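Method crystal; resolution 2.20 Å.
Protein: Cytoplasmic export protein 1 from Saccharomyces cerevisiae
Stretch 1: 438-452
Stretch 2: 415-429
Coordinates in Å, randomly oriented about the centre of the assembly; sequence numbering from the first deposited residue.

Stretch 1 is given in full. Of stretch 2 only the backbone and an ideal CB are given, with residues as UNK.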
# COMPACT_ATOMS: atom_id res chain seq x y z
N TRP A 438 -1.08 26.68 22.48
CA TRP A 438 -1.10 25.24 22.26
C TRP A 438 -0.16 24.51 23.21
O TRP A 438 -0.47 23.38 23.61
CB TRP A 438 -0.80 24.87 20.80
CG TRP A 438 -2.04 24.85 19.96
CD1 TRP A 438 -2.54 25.88 19.18
CD2 TRP A 438 -3.03 23.79 19.86
NE1 TRP A 438 -3.72 25.53 18.58
CE2 TRP A 438 -4.09 24.30 18.97
CE3 TRP A 438 -3.17 22.53 20.43
CZ2 TRP A 438 -5.19 23.54 18.64
CZ3 TRP A 438 -4.31 21.78 20.09
CH2 TRP A 438 -5.29 22.27 19.23
N THR A 439 0.97 25.11 23.58
CA THR A 439 1.87 24.44 24.51
C THR A 439 1.21 24.01 25.82
O THR A 439 1.45 22.90 26.30
CB THR A 439 3.11 25.31 24.87
OG1 THR A 439 3.85 25.59 23.67
CG2 THR A 439 4.05 24.54 25.86
N VAL A 440 0.38 24.88 26.39
CA VAL A 440 -0.27 24.52 27.65
C VAL A 440 -1.32 23.37 27.50
O VAL A 440 -1.50 22.54 28.42
CB VAL A 440 -0.77 25.80 28.44
CG1 VAL A 440 -1.94 26.49 27.77
CG2 VAL A 440 -1.13 25.46 29.88
N ILE A 441 -1.97 23.36 26.35
CA ILE A 441 -2.91 22.29 25.92
C ILE A 441 -2.12 21.00 25.81
O ILE A 441 -2.47 20.02 26.46
CB ILE A 441 -3.60 22.65 24.57
CG1 ILE A 441 -4.30 24.01 24.67
CG2 ILE A 441 -4.64 21.62 24.16
CD1 ILE A 441 -5.50 24.02 25.61
N ILE A 442 -0.98 21.04 25.11
CA ILE A 442 -0.19 19.80 24.91
C ILE A 442 0.37 19.27 26.23
O ILE A 442 0.41 18.03 26.45
CB ILE A 442 0.96 19.98 23.86
CG1 ILE A 442 0.45 20.25 22.42
CG2 ILE A 442 1.87 18.79 23.83
CD1 ILE A 442 -0.78 19.40 22.02
N ILE A 443 0.85 20.19 27.07
CA ILE A 443 1.35 19.77 28.36
C ILE A 443 0.22 19.10 29.22
O ILE A 443 0.49 18.12 29.89
CB ILE A 443 1.94 20.93 29.17
CG1 ILE A 443 3.22 21.41 28.52
CG2 ILE A 443 2.12 20.52 30.65
CD1 ILE A 443 3.69 22.75 29.07
N SER A 444 -1.01 19.64 29.19
CA SER A 444 -2.12 19.03 29.91
C SER A 444 -2.38 17.66 29.39
O SER A 444 -2.51 16.70 30.15
CB SER A 444 -3.37 19.85 29.70
OG SER A 444 -3.17 21.12 30.20
N LYS A 445 -2.41 17.58 28.06
CA LYS A 445 -2.63 16.34 27.37
C LYS A 445 -1.69 15.23 27.81
O LYS A 445 -2.15 14.14 28.15
CB LYS A 445 -2.62 16.60 25.86
CG LYS A 445 -3.20 15.50 25.01
CD LYS A 445 -3.68 16.03 23.66
CE LYS A 445 -3.84 14.85 22.71
NZ LYS A 445 -3.75 15.18 21.25
N ILE A 446 -0.39 15.50 27.84
CA ILE A 446 0.59 14.47 28.09
C ILE A 446 0.96 14.23 29.57
O ILE A 446 1.71 13.32 29.83
CB ILE A 446 1.95 14.71 27.35
CG1 ILE A 446 2.85 15.66 28.14
CG2 ILE A 446 1.74 15.11 25.89
CD1 ILE A 446 3.94 16.33 27.33
N SER A 447 0.49 15.08 30.48
CA SER A 447 0.83 15.05 31.90
C SER A 447 0.66 13.71 32.58
O SER A 447 1.48 13.33 33.39
CB SER A 447 -0.02 16.07 32.63
OG SER A 447 -1.41 15.70 32.59
N THR A 448 -0.37 12.98 32.20
CA THR A 448 -0.68 11.69 32.78
C THR A 448 0.07 10.54 32.14
O THR A 448 -0.07 9.41 32.63
CB THR A 448 -2.18 11.34 32.62
OG1 THR A 448 -2.58 11.60 31.29
CG2 THR A 448 -3.05 12.19 33.52
N ILE A 449 0.82 10.77 31.04
CA ILE A 449 1.67 9.66 30.51
C ILE A 449 3.15 9.74 30.88
O ILE A 449 3.93 8.89 30.48
CB ILE A 449 1.56 9.39 28.99
CG1 ILE A 449 2.20 10.53 28.21
CG2 ILE A 449 0.12 9.02 28.61
CD1 ILE A 449 1.64 10.67 26.83
N LEU A 450 3.53 10.77 31.62
CA LEU A 450 4.85 10.82 32.20
C LEU A 450 5.01 9.67 33.21
O LEU A 450 4.06 9.25 33.88
CB LEU A 450 5.09 12.18 32.87
CG LEU A 450 5.46 13.36 31.95
CD1 LEU A 450 4.96 13.24 30.53
CD2 LEU A 450 4.95 14.66 32.54
N SER A 451 6.20 9.10 33.28
CA SER A 451 6.44 8.18 34.38
C SER A 451 7.00 8.98 35.60
O SER A 451 8.19 8.98 35.88
CB SER A 451 7.31 6.98 33.95
OG SER A 451 8.70 7.28 34.00
N THR A 452 6.15 9.75 36.25
CA THR A 452 6.47 10.27 37.58
C THR A 452 5.28 10.10 38.50
O THR A 452 4.22 9.61 38.09
CB THR A 452 6.81 11.77 37.63
OG1 THR A 452 6.14 12.48 36.56
CG2 THR A 452 8.33 11.97 37.66
N UNK A 415 13.65 10.36 26.73
CA UNK A 415 12.93 11.23 25.78
C UNK A 415 11.70 11.89 26.34
O UNK A 415 11.55 13.09 26.25
CB UNK A 415 12.52 10.42 24.55
N UNK A 416 10.84 11.10 26.97
CA UNK A 416 9.55 11.60 27.42
C UNK A 416 9.62 12.45 28.71
O UNK A 416 9.04 13.55 28.81
CB UNK A 416 8.61 10.41 27.64
N UNK A 417 10.36 11.92 29.68
CA UNK A 417 10.27 12.32 31.06
C UNK A 417 11.34 13.28 31.44
O UNK A 417 11.28 13.87 32.50
CB UNK A 417 10.33 11.10 31.98
N UNK A 418 12.33 13.43 30.58
CA UNK A 418 13.43 14.31 30.85
C UNK A 418 13.41 15.40 29.82
O UNK A 418 13.22 16.55 30.14
CB UNK A 418 14.77 13.56 30.85
N UNK A 419 13.57 15.03 28.56
CA UNK A 419 13.78 16.02 27.52
C UNK A 419 12.49 16.72 27.05
O UNK A 419 12.53 17.91 26.83
CB UNK A 419 14.46 15.35 26.33
N UNK A 420 11.38 15.99 26.92
CA UNK A 420 10.14 16.58 26.32
C UNK A 420 9.69 17.86 26.97
O UNK A 420 9.43 18.88 26.29
CB UNK A 420 8.99 15.58 26.40
N UNK A 421 9.59 17.82 28.29
CA UNK A 421 9.16 19.01 29.01
C UNK A 421 10.15 20.19 28.94
O UNK A 421 9.71 21.34 29.11
CB UNK A 421 8.92 18.64 30.48
N UNK A 422 11.46 19.92 28.74
CA UNK A 422 12.45 21.03 28.53
C UNK A 422 12.13 21.78 27.25
O UNK A 422 12.19 23.01 27.22
CB UNK A 422 13.88 20.49 28.46
N UNK A 423 11.75 21.04 26.21
CA UNK A 423 11.30 21.66 24.96
C UNK A 423 10.01 22.47 25.19
O UNK A 423 9.89 23.60 24.69
CB UNK A 423 11.07 20.59 23.89
N UNK A 424 9.06 21.90 25.92
CA UNK A 424 7.76 22.54 26.10
C UNK A 424 7.86 23.79 26.96
O UNK A 424 7.17 24.76 26.71
CB UNK A 424 6.77 21.56 26.73
N UNK A 425 8.74 23.78 27.96
CA UNK A 425 9.02 24.96 28.76
C UNK A 425 9.51 26.11 27.89
O UNK A 425 9.20 27.26 28.16
CB UNK A 425 10.05 24.64 29.84
N UNK A 426 10.24 25.78 26.82
CA UNK A 426 10.67 26.81 25.89
C UNK A 426 9.54 27.30 25.00
O UNK A 426 9.34 28.48 24.87
CB UNK A 426 11.82 26.28 25.02
N UNK A 427 8.79 26.40 24.40
CA UNK A 427 7.70 26.84 23.54
C UNK A 427 6.57 27.59 24.29
O UNK A 427 5.82 28.29 23.69
CB UNK A 427 7.11 25.62 22.82
N UNK A 428 6.51 27.47 25.60
CA UNK A 428 5.56 28.23 26.37
C UNK A 428 5.91 29.74 26.42
O UNK A 428 5.06 30.59 26.76
CB UNK A 428 5.49 27.65 27.79
N UNK A 429 7.16 30.08 26.09
CA UNK A 429 7.55 31.51 26.05
C UNK A 429 7.85 31.95 24.58
O UNK A 429 8.51 32.97 24.30
CB UNK A 429 8.77 31.75 26.94

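The two stretches belong to one chain, and their helices run nearly antiparallel, at 154° with axes 9.5 Å apart at closest approach. T439 therefore lies near the C-terminal end of stretch 2, while L450 lies near its beginning.

Position 415 has nothing of stretch 1 within 5.5 Å of its ideal CB, so the contact sets no preference; it is Q415, bonded elsewhere in the structure.

Position 416 points toward stretch 1, with its ideal CB 5.4 Å from L450 CD1. The gap calls for a branched or long apolar chain such as Leu, Ile or Met. It is L416, whose CD2 comes 3.6 Å from I449 O and whose CG lies 4.5 Å from L450 CD1.

Position 417 points sideways, but its ideal CB is 4.6 Å from S451 OG, and past the end of the helix S451 offers a backbone NH with no acceptor in its own stretch. A short acceptor is wanted: Asn or Asp, whose acceptor stands one bond beyond CG. The deposited residue is N417. With chi1 in m its end swings nearer, and OD1 accepts a hydrogen bond from S451 N at 2.7 Å, tying the loop to the helix.

Positions 418 and 419 lie beyond reach of stretch 1 and could hold many polar residues; they are N418 and E419.

Position 420 points toward I446, with the ideal CB 5.2 Å from I446 CD1. Leu, Ile or Met would close that space. L420 does so, CD1 reaching I446 CD1 at 3.8 Å.

Position 421 starts sideways with nothing of stretch 1 within 5.5 Å of its ideal CB, so only a chain of some length can touch L450; Leu or Met would suit. L421, with chi1 m and chi2 t, brings CD1 to 3.8 Å from L450 CD2.

Positions 422 and 423 are out of reach and unconstrained by this contact. R422 turns back to its own helix, NE bonding to N418 OD1 at 2.9 Å; F423 adds nothing here.

Position 424 points toward stretch 1, its ideal CB 4.0 Å from I443 CG1 and 4.1 Å from T439 CG2. The hollow between successive helical turns suits a branched apolar knob. L424 sits among T439, I442, I443 and I446, with CD1 3.5 Å from I446 CD1 and CD2 4.2 Å from I442 CG2.

Positions 425 and 426 point away and tolerate small or polar residues: A425 and K426.

Position 427 is sideways, yet its ideal CB is only 3.4 Å from T439 OG1. That crowding favours a small hydroxyl residue, Ser or Thr. T427, with chi1 p, sets OG1 at hydrogen-bonding distance, 2.7 Å, from T439 OG1.

Position 428 has its ideal CB 3.9 Å from T439 CG2, where a long chain with an aliphatic stem, such as Gln, Met or Lys, could lie alongside stretch 1. Q428 extends so that OE1 comes 4.2 Å from I443 CD1.

Position 429 points away and is open to many residues; it is V429.

Stretch 2 415-429: QLNNELLRFLAKTQV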
# COMPACT_ATOMS: atom_id res chain seq x y z
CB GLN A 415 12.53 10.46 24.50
CG GLN A 415 13.66 10.40 23.48
CD GLN A 415 13.42 9.36 22.42
OE1 GLN A 415 12.63 8.43 22.59
NE2 GLN A 415 14.13 9.49 21.33
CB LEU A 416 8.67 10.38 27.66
CG LEU A 416 7.17 10.52 27.75
CD1 LEU A 416 6.63 11.03 26.43
CD2 LEU A 416 6.58 9.16 28.08
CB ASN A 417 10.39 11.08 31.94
CG ASN A 417 9.30 10.08 31.65
OD1 ASN A 417 8.12 10.38 31.79
ND2 ASN A 417 9.69 8.89 31.18
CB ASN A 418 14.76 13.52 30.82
CG ASN A 418 15.96 14.35 31.25
OD1 ASN A 418 16.17 15.47 30.77
ND2 ASN A 418 16.78 13.79 32.12
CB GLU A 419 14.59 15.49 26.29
CG GLU A 419 15.41 14.20 26.45
CD GLU A 419 16.87 14.40 26.84
OE1 GLU A 419 17.77 13.94 26.09
OE2 GLU A 419 17.14 15.02 27.90
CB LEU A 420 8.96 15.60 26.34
CG LEU A 420 8.21 15.58 24.99
CD1 LEU A 420 6.76 15.15 25.07
CD2 LEU A 420 8.32 16.89 24.26
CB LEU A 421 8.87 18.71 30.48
CG LEU A 421 7.73 17.72 30.71
CD1 LEU A 421 7.86 17.04 32.06
CD2 LEU A 421 6.43 18.49 30.56
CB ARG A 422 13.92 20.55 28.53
CG ARG A 422 14.37 19.95 29.88
CD ARG A 422 15.76 19.31 29.77
NE ARG A 422 15.99 18.39 30.91
CZ ARG A 422 16.63 18.71 32.05
NH1 ARG A 422 17.08 19.92 32.24
NH2 ARG A 422 16.79 17.80 33.01
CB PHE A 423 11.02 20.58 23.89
CG PHE A 423 12.25 19.99 23.26
CD1 PHE A 423 12.68 18.69 23.62
CD2 PHE A 423 12.95 20.68 22.27
CE1 PHE A 423 13.81 18.09 23.04
CE2 PHE A 423 14.09 20.11 21.69
CZ PHE A 423 14.53 18.82 22.06
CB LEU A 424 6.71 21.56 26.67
CG LEU A 424 6.36 20.37 25.76
CD1 LEU A 424 5.72 19.21 26.52
CD2 LEU A 424 5.44 20.82 24.62
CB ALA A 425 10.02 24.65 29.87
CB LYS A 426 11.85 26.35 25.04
CG LYS A 426 12.55 27.55 24.44
CD LYS A 426 13.43 27.21 23.25
CE LYS A 426 13.68 28.44 22.36
NZ LYS A 426 13.92 27.94 20.96
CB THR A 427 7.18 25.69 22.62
OG1 THR A 427 6.37 24.77 23.38
CG2 THR A 427 8.42 24.98 21.96
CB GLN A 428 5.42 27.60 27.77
CG GLN A 428 4.32 28.22 28.61
CD GLN A 428 3.89 27.37 29.81
OE1 GLN A 428 4.67 26.58 30.38
NE2 GLN A 428 2.63 27.55 30.21
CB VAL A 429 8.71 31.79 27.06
CG1 VAL A 429 9.92 30.92 26.79
CG2 VAL A 429 9.13 33.25 27.03
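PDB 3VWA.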